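Local coordinates for putative sugar binding protein (Bacteroides vulgatus ATCC 8482, PDB 3KEZ) that probably binds sugars at the outer membrane as a calcium-containing member of the SusD family, at residues S83-I88 against F128-I133. Numbering follows the deposited sequence. Where two conformers were deposited one is given.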
loop_
_atom_site.group_PDB
_atom_site.type_symbol
_atom_site.label_atom_id
_atom_site.label_comp_id
_atom_site.label_asym_id
_atom_site.label_seq_id
_atom_site.Cartn_x
_atom_site.Cartn_y
_atom_site.Cartn_z
ATOM N N SER A 83 15.636 0.268 -6.243
ATOM C CA SER A 83 16.180 -0.941 -6.872
ATOM C C SER A 83 15.163 -2.066 -6.968
ATOM O O SER A 83 15.038 -2.672 -8.014
ATOM C CB SER A 83 17.489 -1.424 -6.202
ATOM O OG SER A 83 17.496 -1.286 -4.787
ATOM N N TYR A 84 14.411 -2.312 -5.886
ATOM C CA TYR A 84 13.446 -3.386 -5.876
ATOM C C TYR A 84 12.280 -3.120 -6.846
ATOM O O TYR A 84 11.907 -3.989 -7.634
ATOM C CB TYR A 84 12.927 -3.652 -4.453
ATOM C CG TYR A 84 13.784 -4.628 -3.691
ATOM C CD1 TYR A 84 15.030 -4.255 -3.238
ATOM C CD2 TYR A 84 13.349 -5.953 -3.448
ATOM C CE1 TYR A 84 15.847 -5.145 -2.572
ATOM C CE2 TYR A 84 14.178 -6.872 -2.780
ATOM C CZ TYR A 84 15.417 -6.441 -2.324
ATOM O OH TYR A 84 16.279 -7.304 -1.656
ATOM N N LEU A 85 11.753 -1.897 -6.825
ATOM C CA LEU A 85 10.647 -1.569 -7.728
ATOM C C LEU A 85 11.075 -1.610 -9.210
ATOM O O LEU A 85 10.326 -2.111 -10.062
ATOM C CB LEU A 85 9.981 -0.250 -7.310
ATOM C CG LEU A 85 9.230 -0.432 -5.989
ATOM C CD1 LEU A 85 8.870 0.864 -5.343
ATOM C CD2 LEU A 85 8.005 -1.371 -6.127
ATOM N N TYR A 86 12.284 -1.133 -9.534
ATOM C CA TYR A 86 12.744 -1.171 -10.905
ATOM C C TYR A 86 13.088 -2.593 -11.332
ATOM O O TYR A 86 12.895 -2.965 -12.501
ATOM C CB TYR A 86 13.910 -0.193 -11.162
ATOM C CG TYR A 86 13.371 1.184 -11.530
ATOM C CD1 TYR A 86 12.591 1.379 -12.693
ATOM C CD2 TYR A 86 13.562 2.272 -10.677
ATOM C CE1 TYR A 86 12.061 2.604 -12.996
ATOM C CE2 TYR A 86 13.042 3.509 -10.970
ATOM C CZ TYR A 86 12.288 3.680 -12.118
ATOM O OH TYR A 86 11.815 4.924 -12.402
ATOM N N SER A 87 13.583 -3.403 -10.400
ATOM C CA SER A 87 13.750 -4.843 -10.661
ATOM C C SER A 87 12.442 -5.526 -11.062
ATOM O O SER A 87 12.371 -6.233 -12.077
ATOM C CB SER A 87 14.311 -5.523 -9.422
ATOM O OG SER A 87 14.480 -6.892 -9.652
ATOM N N ILE A 88 11.411 -5.320 -10.248
ATOM C CA ILE A 88 10.075 -5.791 -10.512
ATOM C C ILE A 88 9.554 -5.312 -11.897
ATOM O O ILE A 88 9.104 -6.119 -12.743
ATOM C CB ILE A 88 9.109 -5.347 -9.361
ATOM C CG1 ILE A 88 9.419 -6.105 -8.076
ATOM C CG2 ILE A 88 7.644 -5.491 -9.806
ATOM C CD1 ILE A 88 8.874 -5.426 -6.837
ATOM N N PHE A 128 3.472 3.200 -9.503
ATOM C CA PHE A 128 2.713 4.050 -8.557
ATOM C C PHE A 128 3.516 4.261 -7.263
ATOM O O PHE A 128 3.650 5.398 -6.785
ATOM C CB PHE A 128 1.327 3.460 -8.280
ATOM C CG PHE A 128 0.497 4.249 -7.289
ATOM C CD1 PHE A 128 0.124 5.553 -7.542
ATOM C CD2 PHE A 128 0.032 3.651 -6.110
ATOM C CE1 PHE A 128 -0.701 6.247 -6.647
ATOM C CE2 PHE A 128 -0.747 4.342 -5.225
ATOM C CZ PHE A 128 -1.141 5.619 -5.498
ATOM N N ASP A 129 4.097 3.190 -6.722
ATOM C CA ASP A 129 4.896 3.333 -5.517
ATOM C C ASP A 129 6.122 4.208 -5.756
ATOM O O ASP A 129 6.438 5.072 -4.934
ATOM C CB ASP A 129 5.257 1.962 -4.902
ATOM C CG ASP A 129 4.214 1.472 -3.930
ATOM O OD1 ASP A 129 3.793 2.311 -3.110
ATOM O OD2 ASP A 129 3.785 0.282 -3.991
ATOM N N LEU A 130 6.815 4.023 -6.873
ATOM C CA LEU A 130 7.961 4.882 -7.154
ATOM C C LEU A 130 7.480 6.344 -7.243
ATOM O O LEU A 130 8.121 7.235 -6.738
ATOM C CB LEU A 130 8.702 4.485 -8.447
ATOM C CG LEU A 130 9.643 3.269 -8.432
ATOM C CD1 LEU A 130 9.929 2.812 -9.863
ATOM C CD2 LEU A 130 10.940 3.598 -7.731
ATOM N N THR A 131 6.342 6.570 -7.864
ATOM C CA THR A 131 5.892 7.936 -8.119
ATOM C C THR A 131 5.473 8.632 -6.833
ATOM O O THR A 131 5.799 9.782 -6.620
ATOM C CB THR A 131 4.759 7.913 -9.172
ATOM O OG1 THR A 131 5.255 7.329 -10.388
ATOM C CG2 THR A 131 4.230 9.345 -9.470
ATOM N N ARG A 132 4.779 7.933 -5.945
ATOM C CA ARG A 132 4.379 8.556 -4.675
ATOM C C ARG A 132 5.516 8.707 -3.653
ATOM O O ARG A 132 5.506 9.646 -2.822
ATOM C CB ARG A 132 3.143 7.897 -4.067
ATOM C CG ARG A 132 3.254 6.492 -3.641
ATOM C CD ARG A 132 1.877 5.992 -3.222
ATOM N NE ARG A 132 1.953 4.603 -2.816
ATOM C CZ ARG A 132 1.084 3.956 -2.048
ATOM N NH1 ARG A 132 0.010 4.557 -1.547
ATOM N NH2 ARG A 132 1.318 2.682 -1.753
ATOM N N ILE A 133 6.514 7.839 -3.752
ATOM C CA ILE A 133 7.686 7.897 -2.868
ATOM C C ILE A 133 8.639 9.028 -3.269
ATOM O O ILE A 133 9.124 9.740 -2.387
ATOM C CB ILE A 133 8.446 6.532 -2.773
ATOM C CG1 ILE A 133 7.608 5.485 -2.042
ATOM C CG2 ILE A 133 9.863 6.664 -2.052
ATOM C CD1 ILE A 133 8.124 4.029 -2.255
#
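Asp129 OD1 takes two hydrogen bonds, both from Arg132 one helical turn on, in a salt bridge gripped side-on by NE and NH2. Arg132 NH2 comes to 2.8 Å from Asp129 OD1 on its syn side, while NE reaches the same oxygen from above the carboxylate plane, at 3.0 Å; the bonds are moderately bent, about 150° at the hydrogen. OD2 goes to the hydroxyl of Tyr40, so both oxygens of this buried carboxylate are satisfied, and the adjoining guanidinium would probably keep it ionised. The rim carbon CE2 of Phe128 lies over the outer part of one face of that guanidinium.

With its charge thus occupied, Asp129 offers 83-88 only its methylene: CB meets Leu85 CD1 at 3.8 Å, the two side chains crossing at about a right angle. Leu85 and Leu130 both hold CG anti to the carbonyl carbon and slide past each other in opposite directions, Leu85 CB lying 3.7 Å from Leu130 CG. Leucine suits this place because its branched end lets both methyls reach the Tyr86 ring: Leu130 CD1 sits over one face, toward the CE2-CZ rim, 3.5 Å from the centroid and 20° off the normal, a CH-pi contact, while CD2 lies near CE2 and also touches Leu85 CB. Tyrosine supplies both that face and a hydroxyl, bonded to Pro149 O in a neighbouring loop. An alanine at Tyr86 would remove ring and hydroxyl, and with them the bond to Pro149 O, and would probably leave Leu130 CD1 less well packed.

In this helix-rich, TPR-clan region, segments 83-88 and 128-133 run roughly antiparallel, their axes 10.2 Å apart at closest and their directions 150° apart. Their pairing rests on the fit of apolar side chains, the buried charge being balanced inside helix 109-134 instead of spent on joining the two.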